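Local coordinates for aminotransferase, class V family protein (PDB 5F8V) that probably catalyses the pyridoxal phosphate-dependent transfer of the amino group of O-phospho-L-serine to 2-oxoglutarate, yielding 3-phosphooxypyruvate and glutamate in serine biosynthesis, at residues Ala26-Trp31 with Gly35-Glu40; Val134-Arg139 with Ile162-Phe167; Arg331-Leu336 with Val358-Gln363. All coordinates share one frame; numbering follows the deposited sequence.

In the fold
The three contacts follow one another along the chain and do not touch. Interaction 1 folds the loop after helix 18-26 back on itself, its centre about 29 Å from the centre of the chain, at the face shared with the second subunit. Interaction 2 lies on the opposite side of that centre, about 45 Å away between contact centres, and is not touched by the second subunit. Interaction 3, near the C-terminus, joins strand 333-334 to helix 355-367 and also meets the second subunit, through Lys332 and Leu334; its nearest atoms are about 14 Å from interaction 2 and about 21 Å from interaction 1. Lys202, which carries the pyridoxal phosphate, belongs to none of the six segments.

Interaction 1. Residues Ala26-Trp31 with Gly35-Glu40; sequences AEMTNW and GMSVIE
Ser37 OG is gripped from two directions: it donates to Met28 O at 2.9 Å and accepts from Ile39 N at 3.2 Å. The second bond makes an ST turn, and the first ties that turn to the backbone just past the end of helix 18-26, so the loop doubles back on itself. Holding OG anti to the backbone N (chi1 -176°) is what brings the hydroxyl across to Met28 O. Beyond it, Trp31 N reaches Met36 O at 2.8 Å in a nearly straight bond (170° at the hydrogen), although the donor stands above the carbonyl plane. At the far end Gly35 N gives its hydrogen to Asn30 OD1, again from above the amide plane. A water joins the segments by donating to Glu27 O and accepting from Val38 N. Ser37 N is bound by Glu40 OE1, met nearly along its C-O axis, and the same carboxylate oxygen pairs with Arg5 of the second subunit; Thr29 O also receives a bond from that arginine, which places this folded loop in the dimer interface.

The apolar part has two patches. Met28, bent at its second and third torsions, brings SD to 4.1 Å from Ile39 CD1, and both side chains lie against Phe249 of helix 248-263. The indole of Trp31 meets Tyr252 edge-to-face, while one of its faces is covered by Val38, whose CG2 sits 3.9 Å from the centroid of the six-membered ring and only 9° off its normal.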
ATOM      1  N   ALA A  26      -5.579  16.542  14.938  1.00 20.49           N
ATOM      2  CA  ALA A  26      -5.785  17.997  15.001  1.00 20.96           C
ATOM      3  C   ALA A  26      -5.803  18.706  13.633  1.00 21.08           C
ATOM      4  O   ALA A  26      -6.487  19.710  13.479  1.00 19.86           O
ATOM      5  CB  ALA A  26      -4.750  18.646  15.910  1.00 20.91           C
ATOM      6  N   GLU A  27      -5.053  18.195  12.657  1.00 21.58           N
ATOM      7  CA  GLU A  27      -5.036  18.778  11.306  1.00 22.14           C
ATOM      8  C   GLU A  27      -5.775  17.914  10.259  1.00 22.28           C
ATOM      9  O   GLU A  27      -5.570  18.093   9.055  1.00 22.82           O
ATOM     10  CB  GLU A  27      -3.586  19.068  10.883  1.00 22.78           C
ATOM     11  CG  GLU A  27      -2.737  17.852  10.506  1.00 23.08           C
ATOM     12  CD  GLU A  27      -1.235  18.123  10.508  1.00 23.72           C
ATOM     13  OE1 GLU A  27      -0.468  17.151  10.375  1.00 24.65           O
ATOM     14  OE2 GLU A  27      -0.800  19.287  10.644  1.00 24.00           O
ATOM     15  N   MET A  28      -6.665  17.029  10.716  1.00 22.16           N
ATOM     16  CA  MET A  28      -7.295  16.019   9.850  1.00 22.15           C
ATOM     17  C   MET A  28      -8.205  16.614   8.777  1.00 22.09           C
ATOM     18  O   MET A  28      -8.283  16.069   7.681  1.00 21.86           O
ATOM     19  CB  MET A  28      -8.077  15.002  10.694  1.00 22.29           C
ATOM     20  CG  MET A  28      -8.808  13.898   9.931  1.00 22.70           C
ATOM     21  SD  MET A  28      -7.758  12.840   8.913  1.00 23.59           S
ATOM     22  CE  MET A  28      -6.819  12.028  10.193  1.00 22.86           C
ATOM     23  N   THR A  29      -8.892  17.709   9.094  1.00 22.48           N
ATOM     24  CA  THR A  29      -9.796  18.373   8.142  1.00 22.71           C
ATOM     25  C   THR A  29      -9.131  19.516   7.373  1.00 23.15           C
ATOM     26  O   THR A  29      -9.640  19.943   6.330  1.00 23.65           O
ATOM     27  CB  THR A  29     -11.066  18.910   8.839  1.00 22.23           C
ATOM     28  OG1 THR A  29     -10.745  20.059   9.626  1.00 22.10           O
ATOM     29  CG2 THR A  29     -11.684  17.849   9.728  1.00 22.40           C
ATOM     30  N   ASN A  30      -8.007  20.015   7.883  1.00 23.90           N
ATOM     31  CA  ASN A  30      -7.293  21.103   7.239  1.00 24.39           C
ATOM     32  C   ASN A  30      -5.798  21.020   7.505  1.00 24.79           C
ATOM     33  O   ASN A  30      -5.323  21.398   8.584  1.00 24.15           O
ATOM     34  CB  ASN A  30      -7.857  22.454   7.697  1.00 25.50           C
ATOM     35  CG  ASN A  30      -7.520  23.577   6.732  1.00 26.22           C
ATOM     36  OD1 ASN A  30      -6.424  23.617   6.163  1.00 26.38           O
ATOM     37  ND2 ASN A  30      -8.467  24.489   6.525  1.00 26.99           N
ATOM     38  N   TRP A  31      -5.067  20.538   6.501  1.00 24.81           N
ATOM     39  CA  TRP A  31      -3.630  20.303   6.599  1.00 25.43           C
ATOM     40  C   TRP A  31      -2.848  21.522   6.106  1.00 26.93           C
ATOM     41  O   TRP A  31      -3.035  21.964   4.972  1.00 26.60           O
ATOM     42  CB  TRP A  31      -3.255  19.061   5.794  1.00 24.12           C
ATOM     43  CG  TRP A  31      -1.801  18.782   5.755  1.00 23.44           C
ATOM     44  CD1 TRP A  31      -0.968  18.616   6.819  1.00 23.34           C
ATOM     45  CD2 TRP A  31      -0.998  18.627   4.584  1.00 23.43           C
ATOM     46  NE1 TRP A  31       0.310  18.374   6.383  1.00 23.19           N
ATOM     47  CE2 TRP A  31       0.319  18.371   5.013  1.00 23.07           C
ATOM     48  CE3 TRP A  31      -1.266  18.679   3.208  1.00 23.23           C
ATOM     49  CZ2 TRP A  31       1.374  18.166   4.113  1.00 23.26           C
ATOM     50  CZ3 TRP A  31      -0.216  18.475   2.313  1.00 22.98           C
ATOM     51  CH2 TRP A  31       1.083  18.222   2.769  1.00 22.93           C
ATOM     52  N   GLY A  35      -6.990  24.105   3.256  1.00 28.88           N
ATOM     53  CA  GLY A  35      -8.417  23.931   3.046  1.00 28.60           C
ATOM     54  C   GLY A  35      -8.840  22.485   2.838  1.00 27.75           C
ATOM     55  O   GLY A  35     -10.019  22.219   2.594  1.00 26.66           O
ATOM     56  N   MET A  36      -7.900  21.548   2.957  1.00 26.97           N
ATOM     57  CA  MET A  36      -8.203  20.129   2.752  1.00 26.31           C
ATOM     58  C   MET A  36      -7.319  19.229   3.606  1.00 24.32           C
ATOM     59  O   MET A  36      -6.260  19.636   4.078  1.00 22.96           O
ATOM     60  CB  MET A  36      -8.081  19.762   1.266  1.00 27.53           C
ATOM     61  CG  MET A  36      -6.904  20.391   0.544  1.00 28.62           C
ATOM     62  SD  MET A  36      -7.100  20.432  -1.249  1.00 30.03           S
ATOM     63  CE  MET A  36      -5.657  21.387  -1.687  1.00 30.15           C
ATOM     64  N   SER A  37      -7.798  18.005   3.807  1.00 23.52           N
ATOM     65  CA  SER A  37      -7.048  16.959   4.487  1.00 22.60           C
ATOM     66  C   SER A  37      -5.827  16.616   3.649  1.00 22.15           C
ATOM     67  O   SER A  37      -5.839  16.807   2.430  1.00 22.48           O
ATOM     68  CB  SER A  37      -7.922  15.706   4.646  1.00 22.26           C
ATOM     69  OG  SER A  37      -7.258  14.688   5.387  1.00 22.18           O
ATOM     70  N   VAL A  38      -4.780  16.098   4.288  1.00 20.98           N
ATOM     71  CA  VAL A  38      -3.664  15.502   3.548  1.00 20.38           C
ATOM     72  C   VAL A  38      -4.168  14.351   2.666  1.00 20.08           C
ATOM     73  O   VAL A  38      -3.619  14.114   1.595  1.00 19.97           O
ATOM     74  CB  VAL A  38      -2.506  15.033   4.474  1.00 19.66           C
ATOM     75  CG1 VAL A  38      -2.887  13.799   5.280  1.00 19.78           C
ATOM     76  CG2 VAL A  38      -1.245  14.773   3.665  1.00 19.46           C
ATOM     77  N   ILE A  39      -5.227  13.672   3.115  1.00 20.30           N
ATOM     78  CA  ILE A  39      -5.886  12.591   2.358  1.00 20.44           C
ATOM     79  C   ILE A  39      -6.521  13.057   1.024  1.00 20.40           C
ATOM     80  O   ILE A  39      -6.659  12.253   0.101  1.00 21.05           O
ATOM     81  CB  ILE A  39      -6.953  11.875   3.238  1.00 20.64           C
ATOM     82  CG1 ILE A  39      -6.286  11.156   4.423  1.00 21.18           C
ATOM     83  CG2 ILE A  39      -7.770  10.856   2.438  1.00 21.08           C
ATOM     84  CD1 ILE A  39      -7.261  10.629   5.460  1.00 21.32           C
ATOM     85  N   GLU A  40      -6.899  14.333   0.911  1.00 19.83           N
ATOM     86  CA  GLU A  40      -7.633  14.832  -0.264  1.00 20.22           C
ATOM     87  C   GLU A  40      -6.773  15.604  -1.267  1.00 20.33           C
ATOM     88  O   GLU A  40      -7.290  16.136  -2.254  1.00 19.71           O
ATOM     89  CB  GLU A  40      -8.796  15.729   0.176  1.00 19.95           C
ATOM     90  CG  GLU A  40      -9.782  15.094   1.144  1.00 20.07           C
ATOM     91  CD  GLU A  40     -10.625  16.138   1.857  1.00 20.18           C
ATOM     92  OE1 GLU A  40     -10.038  17.006   2.541  1.00 19.35           O
ATOM     93  OE2 GLU A  40     -11.866  16.092   1.746  1.00 20.52           O
TER
HETATM   94  O   HOH W   1      -4.714  16.168   7.097  1.00 15.19           O

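Interaction 2. Residues Val134-Arg139 with Ile162-Phe167; sequences VEVPAR and IEFQQF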
ATOM      1  N   VAL A 134      18.783 -20.661  18.937  1.00 23.42           N
ATOM      2  CA  VAL A 134      19.286 -19.900  20.084  1.00 22.96           C
ATOM      3  C   VAL A 134      20.330 -18.854  19.677  1.00 22.50           C
ATOM      4  O   VAL A 134      20.814 -18.102  20.521  1.00 20.74           O
ATOM      5  CB  VAL A 134      19.882 -20.830  21.175  1.00 23.60           C
ATOM      6  CG1 VAL A 134      18.875 -21.910  21.562  1.00 24.00           C
ATOM      7  CG2 VAL A 134      21.207 -21.454  20.734  1.00 23.41           C
ATOM      8  N   GLU A 135      20.665 -18.811  18.386  1.00 22.80           N
ATOM      9  CA  GLU A 135      21.748 -17.975  17.886  1.00 23.40           C
ATOM     10  C   GLU A 135      21.681 -17.907  16.363  1.00 23.39           C
ATOM     11  O   GLU A 135      20.961 -18.684  15.730  1.00 23.62           O
ATOM     12  CB  GLU A 135      23.117 -18.545  18.332  1.00 23.75           C
ATOM     13  CG  GLU A 135      23.401 -19.971  17.844  1.00 24.39           C
ATOM     14  CD  GLU A 135      24.680 -20.588  18.411  1.00 25.03           C
ATOM     15  OE1 GLU A 135      25.530 -19.867  18.984  1.00 25.27           O
ATOM     16  OE2 GLU A 135      24.841 -21.818  18.277  1.00 25.71           O
ATOM     17  N   VAL A 136      22.424 -16.965  15.789  1.00 23.43           N
ATOM     18  CA  VAL A 136      22.763 -17.002  14.371  1.00 24.32           C
ATOM     19  C   VAL A 136      23.901 -18.024  14.234  1.00 24.88           C
ATOM     20  O   VAL A 136      24.862 -17.969  15.010  1.00 24.04           O
ATOM     21  CB  VAL A 136      23.231 -15.626  13.861  1.00 24.43           C
ATOM     22  CG1 VAL A 136      23.753 -15.710  12.429  1.00 24.65           C
ATOM     23  CG2 VAL A 136      22.091 -14.623  13.970  1.00 24.34           C
ATOM     24  N   PRO A 137      23.804 -18.960  13.263  1.00 25.75           N
ATOM     25  CA  PRO A 137      24.893 -19.931  13.085  1.00 24.81           C
ATOM     26  C   PRO A 137      26.236 -19.253  12.850  1.00 24.62           C
ATOM     27  O   PRO A 137      26.285 -18.175  12.243  1.00 24.37           O
ATOM     28  CB  PRO A 137      24.458 -20.718  11.848  1.00 24.96           C
ATOM     29  CG  PRO A 137      22.974 -20.614  11.852  1.00 25.02           C
ATOM     30  CD  PRO A 137      22.690 -19.229  12.331  1.00 25.33           C
ATOM     31  N   ALA A 138      27.299 -19.876  13.357  1.00 24.17           N
ATOM     32  CA  ALA A 138      28.636 -19.288  13.361  1.00 24.33           C
ATOM     33  C   ALA A 138      29.104 -18.962  11.940  1.00 23.96           C
ATOM     34  O   ALA A 138      28.875 -19.744  11.012  1.00 23.33           O
ATOM     35  CB  ALA A 138      29.620 -20.229  14.037  1.00 24.67           C
ATOM     36  N   ARG A 139      29.726 -17.793  11.790  1.00 23.66           N
ATOM     37  CA  ARG A 139      30.184 -17.271  10.494  1.00 23.70           C
ATOM     38  C   ARG A 139      30.998 -18.284   9.676  1.00 23.57           C
ATOM     39  O   ARG A 139      30.806 -18.409   8.467  1.00 22.64           O
ATOM     40  CB  ARG A 139      30.994 -15.978  10.708  1.00 23.89           C
ATOM     41  CG  ARG A 139      31.620 -15.349   9.463  1.00 23.92           C
ATOM     42  CD  ARG A 139      30.575 -15.014   8.415  1.00 24.00           C
ATOM     43  NE  ARG A 139      31.150 -14.511   7.165  1.00 23.96           N
ATOM     44  CZ  ARG A 139      31.632 -15.266   6.171  1.00 24.41           C
ATOM     45  NH1 ARG A 139      31.642 -16.603   6.244  1.00 23.91           N
ATOM     46  NH2 ARG A 139      32.129 -14.677   5.084  1.00 24.62           N
ATOM     47  N   ILE A 162      15.902 -12.850  17.543  1.00 11.72           N
ATOM     48  CA  ILE A 162      17.336 -12.929  17.186  1.00 11.95           C
ATOM     49  C   ILE A 162      17.717 -11.687  16.360  1.00 12.00           C
ATOM     50  O   ILE A 162      17.159 -11.474  15.295  1.00 11.88           O
ATOM     51  CB  ILE A 162      17.643 -14.217  16.393  1.00 12.00           C
ATOM     52  CG1 ILE A 162      17.288 -15.442  17.255  1.00 12.12           C
ATOM     53  CG2 ILE A 162      19.118 -14.280  15.981  1.00 12.16           C
ATOM     54  CD1 ILE A 162      17.556 -16.788  16.618  1.00 12.19           C
ATOM     55  N   GLU A 163      18.654 -10.886  16.865  1.00 12.35           N
ATOM     56  CA  GLU A 163      19.073  -9.631  16.235  1.00 12.98           C
ATOM     57  C   GLU A 163      20.581  -9.598  16.089  1.00 13.50           C
ATOM     58  O   GLU A 163      21.308 -10.021  16.984  1.00 13.79           O
ATOM     59  CB  GLU A 163      18.629  -8.418  17.070  1.00 13.31           C
ATOM     60  CG  GLU A 163      18.791  -7.061  16.379  1.00 13.49           C
ATOM     61  CD  GLU A 163      18.180  -5.903  17.160  1.00 13.55           C
ATOM     62  OE1 GLU A 163      18.298  -5.874  18.402  1.00 13.77           O
ATOM     63  OE2 GLU A 163      17.572  -5.008  16.533  1.00 13.98           O
ATOM     64  N   PHE A 164      21.045  -9.078  14.958  1.00 14.48           N
ATOM     65  CA  PHE A 164      22.466  -8.907  14.709  1.00 15.51           C
ATOM     66  C   PHE A 164      22.912  -7.638  15.386  1.00 16.71           C
ATOM     67  O   PHE A 164      22.229  -6.620  15.279  1.00 17.62           O
ATOM     68  CB  PHE A 164      22.744  -8.779  13.213  1.00 15.45           C
ATOM     69  CG  PHE A 164      22.670 -10.071  12.471  1.00 15.60           C
ATOM     70  CD1 PHE A 164      23.834 -10.710  12.042  1.00 15.59           C
ATOM     71  CD2 PHE A 164      21.442 -10.648  12.181  1.00 15.46           C
ATOM     72  CE1 PHE A 164      23.768 -11.904  11.348  1.00 15.58           C
ATOM     73  CE2 PHE A 164      21.370 -11.840  11.485  1.00 15.56           C
ATOM     74  CZ  PHE A 164      22.535 -12.465  11.057  1.00 15.72           C
ATOM     75  N   GLN A 165      24.053  -7.681  16.065  1.00 18.45           N
ATOM     76  CA  GLN A 165      24.633  -6.472  16.663  1.00 20.26           C
ATOM     77  C   GLN A 165      25.384  -5.615  15.630  1.00 20.84           C
ATOM     78  O   GLN A 165      25.425  -4.392  15.757  1.00 20.47           O
ATOM     79  CB  GLN A 165      25.543  -6.833  17.841  1.00 21.33           C
ATOM     80  CG  GLN A 165      24.794  -7.546  18.958  1.00 22.47           C
ATOM     81  CD  GLN A 165      25.569  -7.611  20.264  1.00 24.09           C
ATOM     82  OE1 GLN A 165      26.790  -7.781  20.269  1.00 25.67           O
ATOM     83  NE2 GLN A 165      24.858  -7.482  21.385  1.00 24.76           N
ATOM     84  N   GLN A 166      25.970  -6.265  14.623  1.00 22.18           N
ATOM     85  CA  GLN A 166      26.670  -5.587  13.522  1.00 23.29           C
ATOM     86  C   GLN A 166      26.416  -6.331  12.213  1.00 22.40           C
ATOM     87  O   GLN A 166      26.021  -7.496  12.237  1.00 22.17           O
ATOM     88  CB  GLN A 166      28.174  -5.510  13.818  1.00 25.48           C
ATOM     89  CG  GLN A 166      28.895  -6.853  13.807  1.00 26.94           C
ATOM     90  CD  GLN A 166      30.153  -6.867  14.659  1.00 29.73           C
ATOM     91  OE1 GLN A 166      31.270  -6.958  14.143  1.00 30.96           O
ATOM     92  NE2 GLN A 166      29.977  -6.786  15.974  1.00 31.24           N
ATOM     93  N   PHE A 167      26.632  -5.669  11.076  1.00 21.42           N
ATOM     94  CA  PHE A 167      26.425  -6.313   9.769  1.00 20.79           C
ATOM     95  C   PHE A 167      27.412  -7.475   9.587  1.00 20.56           C
ATOM     96  O   PHE A 167      28.545  -7.389  10.053  1.00 19.44           O
ATOM     97  CB  PHE A 167      26.612  -5.328   8.604  1.00 20.48           C
ATOM     98  CG  PHE A 167      25.576  -4.222   8.524  1.00 20.38           C
ATOM     99  CD1 PHE A 167      24.409  -4.216   9.303  1.00 19.72           C
ATOM    100  CD2 PHE A 167      25.768  -3.181   7.621  1.00 20.06           C
ATOM    101  CE1 PHE A 167      23.493  -3.189   9.192  1.00 19.88           C
ATOM    102  CE2 PHE A 167      24.843  -2.157   7.505  1.00 19.50           C
ATOM    103  CZ  PHE A 167      23.708  -2.158   8.291  1.00 19.52           C
TER
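Val136 enters between Ile162 and Phe164, and its two methyl groups carry most of the contact, which holds no hydrogen bond across the segments and is made mainly by apolar side chains. Among the aliphatic contacts, Val136 CG2 meets Ile162 CG2 at 3.6 Å. The extended end of Ile162 runs to the Glu135 backbone, where CD1 lies 4.0 Å from Glu135 O.

The aromatic contact is a CH-pi interaction. Val136 CG2 stands over one face of the Phe164 ring, 4.0 Å from its centroid and 28° off the normal, so it leans toward the rim. Val136 CG1 lies on the same side of the ring plane but out beyond the rim, 3.7 Å from Phe164 CZ. With CG1 anti to the backbone N (chi1 173°), both methyls face the CZ end of the ring from one side.

A charged group lies outside this apolar patch: Glu135 OE1 forms a salt bridge with Lys296. The contact sets the long loop between strands 121-124 and 148-154 of the mixed sheet against strand 162-163 and the residue just after it, with Phe164 also set edge-to-face against Tyr153 of strand 148-154.

Interaction 3. Residues Arg331-Leu336 with Val358-Gln363; sequences RKLLTL and VDALVQ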
ATOM      1  N   ARG A 331      -4.903  -6.824  33.001  1.00 24.31           N
ATOM      2  CA  ARG A 331      -4.198  -5.590  33.397  1.00 23.96           C
ATOM      3  C   ARG A 331      -3.933  -4.621  32.220  1.00 24.18           C
ATOM      4  O   ARG A 331      -3.062  -3.751  32.312  1.00 24.92           O
ATOM      5  CB  ARG A 331      -2.859  -5.958  34.047  1.00 24.77           C
ATOM      6  CG  ARG A 331      -2.971  -6.833  35.282  1.00 25.41           C
ATOM      7  CD  ARG A 331      -1.636  -7.454  35.645  1.00 26.01           C
ATOM      8  NE  ARG A 331      -1.631  -7.917  37.034  1.00 27.22           N
ATOM      9  CZ  ARG A 331      -0.923  -7.401  38.044  1.00 28.28           C
ATOM     10  NH1 ARG A 331      -0.088  -6.364  37.878  1.00 28.14           N
ATOM     11  NH2 ARG A 331      -1.045  -7.942  39.258  1.00 28.42           N
ATOM     12  N   LYS A 332      -4.669  -4.771  31.119  1.00 24.19           N
ATOM     13  CA  LYS A 332      -4.481  -3.960  29.905  1.00 24.55           C
ATOM     14  C   LYS A 332      -3.055  -4.015  29.285  1.00 22.93           C
ATOM     15  O   LYS A 332      -2.610  -3.068  28.624  1.00 21.20           O
ATOM     16  CB  LYS A 332      -4.951  -2.508  30.142  1.00 26.01           C
ATOM     17  CG  LYS A 332      -6.468  -2.335  30.115  1.00 27.83           C
ATOM     18  CD  LYS A 332      -6.889  -0.868  30.024  1.00 29.78           C
ATOM     19  CE  LYS A 332      -6.675  -0.258  28.635  1.00 30.76           C
ATOM     20  NZ  LYS A 332      -7.633  -0.721  27.582  1.00 31.46           N
ATOM     21  N   LEU A 333      -2.366  -5.136  29.498  1.00 21.41           N
ATOM     22  CA  LEU A 333      -1.101  -5.432  28.830  1.00 20.90           C
ATOM     23  C   LEU A 333      -1.506  -6.327  27.663  1.00 20.66           C
ATOM     24  O   LEU A 333      -1.776  -7.505  27.853  1.00 20.21           O
ATOM     25  CB  LEU A 333      -0.132  -6.143  29.778  1.00 20.36           C
ATOM     26  CG  LEU A 333       0.324  -5.367  31.017  1.00 20.16           C
ATOM     27  CD1 LEU A 333       0.789  -6.312  32.109  1.00 19.73           C
ATOM     28  CD2 LEU A 333       1.420  -4.372  30.662  1.00 20.16           C
ATOM     29  N   LEU A 334      -1.594  -5.743  26.472  1.00 20.56           N
ATOM     30  CA  LEU A 334      -2.243  -6.394  25.332  1.00 20.79           C
ATOM     31  C   LEU A 334      -1.258  -6.994  24.329  1.00 21.16           C
ATOM     32  O   LEU A 334      -0.202  -6.420  24.058  1.00 20.14           O
ATOM     33  CB  LEU A 334      -3.150  -5.392  24.612  1.00 20.69           C
ATOM     34  CG  LEU A 334      -4.286  -4.782  25.459  1.00 20.64           C
ATOM     35  CD1 LEU A 334      -5.097  -3.808  24.618  1.00 20.52           C
ATOM     36  CD2 LEU A 334      -5.187  -5.857  26.042  1.00 20.12           C
ATOM     37  N   THR A 335      -1.651  -8.146  23.782  1.00 21.86           N
ATOM     38  CA  THR A 335      -0.923  -8.870  22.729  1.00 22.01           C
ATOM     39  C   THR A 335       0.457  -9.338  23.196  1.00 22.66           C
ATOM     40  O   THR A 335       1.470  -9.203  22.500  1.00 22.16           O
ATOM     41  CB  THR A 335      -0.863  -8.059  21.415  1.00 22.20           C
ATOM     42  OG1 THR A 335      -2.152  -7.499  21.149  1.00 21.63           O
ATOM     43  CG2 THR A 335      -0.463  -8.948  20.216  1.00 22.09           C
ATOM     44  N   LEU A 336       0.470  -9.901  24.400  1.00 23.35           N
ATOM     45  CA  LEU A 336       1.635 -10.614  24.907  1.00 23.93           C
ATOM     46  C   LEU A 336       1.618 -12.077  24.477  1.00 24.44           C
ATOM     47  O   LEU A 336       2.556 -12.804  24.758  1.00 24.19           O
ATOM     48  CB  LEU A 336       1.730 -10.463  26.430  1.00 24.36           C
ATOM     49  CG  LEU A 336       2.326  -9.094  26.784  1.00 24.39           C
ATOM     50  CD1 LEU A 336       1.830  -8.595  28.112  1.00 25.10           C
ATOM     51  CD2 LEU A 336       3.848  -9.135  26.767  1.00 24.91           C
ATOM     52  N   VAL A 358       6.549  -1.036  29.827  1.00 13.87           N
ATOM     53  CA  VAL A 358       7.543  -2.010  30.250  1.00 14.07           C
ATOM     54  C   VAL A 358       7.509  -2.186  31.779  1.00 14.19           C
ATOM     55  O   VAL A 358       7.568  -3.321  32.262  1.00 14.66           O
ATOM     56  CB  VAL A 358       8.970  -1.633  29.774  1.00 13.96           C
ATOM     57  CG1 VAL A 358      10.018  -2.533  30.412  1.00 13.86           C
ATOM     58  CG2 VAL A 358       9.070  -1.699  28.248  1.00 14.18           C
ATOM     59  N   ASP A 359       7.434  -1.081  32.521  1.00 14.12           N
ATOM     60  CA  ASP A 359       7.276  -1.132  33.995  1.00 14.73           C
ATOM     61  C   ASP A 359       6.043  -1.931  34.441  1.00 14.28           C
ATOM     62  O   ASP A 359       6.127  -2.717  35.370  1.00 14.34           O
ATOM     63  CB  ASP A 359       7.174   0.271  34.607  1.00 15.00           C
ATOM     64  CG  ASP A 359       8.511   0.981  34.738  1.00 15.31           C
ATOM     65  OD1 ASP A 359       9.579   0.376  34.599  1.00 16.05           O
ATOM     66  OD2 ASP A 359       8.490   2.197  35.005  1.00 17.12           O
ATOM     67  N   ALA A 360       4.911  -1.713  33.785  1.00 14.02           N
ATOM     68  CA  ALA A 360       3.693  -2.495  34.038  1.00 14.18           C
ATOM     69  C   ALA A 360       3.841  -3.989  33.689  1.00 14.55           C
ATOM     70  O   ALA A 360       3.323  -4.852  34.410  1.00 14.10           O
ATOM     71  CB  ALA A 360       2.528  -1.903  33.277  1.00 14.25           C
ATOM     72  N   LEU A 361       4.555  -4.287  32.603  1.00 14.54           N
ATOM     73  CA  LEU A 361       4.833  -5.677  32.236  1.00 15.07           C
ATOM     74  C   LEU A 361       5.714  -6.382  33.270  1.00 15.30           C
ATOM     75  O   LEU A 361       5.406  -7.494  33.689  1.00 16.00           O
ATOM     76  CB  LEU A 361       5.480  -5.761  30.845  1.00 15.03           C
ATOM     77  CG  LEU A 361       5.816  -7.168  30.354  1.00 15.02           C
ATOM     78  CD1 LEU A 361       4.561  -8.042  30.318  1.00 14.75           C
ATOM     79  CD2 LEU A 361       6.500  -7.109  28.996  1.00 15.16           C
ATOM     80  N   VAL A 362       6.796  -5.723  33.675  1.00 15.77           N
ATOM     81  CA  VAL A 362       7.732  -6.252  34.680  1.00 15.97           C
ATOM     82  C   VAL A 362       7.026  -6.537  36.011  1.00 16.53           C
ATOM     83  O   VAL A 362       7.300  -7.559  36.656  1.00 16.44           O
ATOM     84  CB  VAL A 362       8.928  -5.287  34.890  1.00 15.89           C
ATOM     85  CG1 VAL A 362       9.767  -5.660  36.112  1.00 15.90           C
ATOM     86  CG2 VAL A 362       9.808  -5.244  33.641  1.00 15.58           C
ATOM     87  N   GLN A 363       6.127  -5.639  36.414  1.00 16.87           N
ATOM     88  CA  GLN A 363       5.320  -5.847  37.619  1.00 17.54           C
ATOM     89  C   GLN A 363       4.399  -7.060  37.492  1.00 17.25           C
ATOM     90  O   GLN A 363       4.303  -7.861  38.426  1.00 16.72           O
ATOM     91  CB  GLN A 363       4.499  -4.599  37.980  1.00 17.69           C
ATOM     92  CG  GLN A 363       5.311  -3.451  38.566  1.00 18.44           C
ATOM     93  CD  GLN A 363       6.174  -3.869  39.750  1.00 18.83           C
ATOM     94  OE1 GLN A 363       7.408  -3.857  39.671  1.00 20.46           O
ATOM     95  NE2 GLN A 363       5.533  -4.295  40.825  1.00 18.50           N
TER
HETATM   96  O   HOH W   2       0.916  -4.625  35.722  1.00 20.12           O
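One water bridges Arg331 and the helix: it accepts from Arg331 NH1 at 2.9 Å and donates to Ala360 O at 2.8 Å. It lies at the edge of the guanidinium group, in its plane. The bridge is the polar part of an otherwise apolar contact, and NH1 also forms a salt bridge with Glu367, further along the same helix.

Leu333 points its two methyls at the helix, onto the backbone and Ala360 CB. CD1 lies 3.7 Å from Ala360 O, while CD2 rests 3.8 Å from Ala360 CB and 3.7 Å from Leu361 N. The remaining pair is Leu336 with Leu361: both Leu336 methyls lean on Leu361 CD1, the closer being Leu336 CD1 at 3.6 Å. Leu361 CG stands anti to the backbone N (chi1 -180°), which swings its branched end across to Leu336.

Phe9 packs on both Leu333 and Leu361, and Cys328 of helix 318-329 on Leu333 and Leu336. That helix ends in a Schellman motif, with Lys332 at positive phi as its C-prime residue, and the chain turns straight into strand 333-334, which pairs in parallel with strand 7-8. The result is a layered alpha/beta packing, a short strand laid against the C-terminal helix 355-367, in keeping with the alpha-beta domains of this class-V aminotransferase.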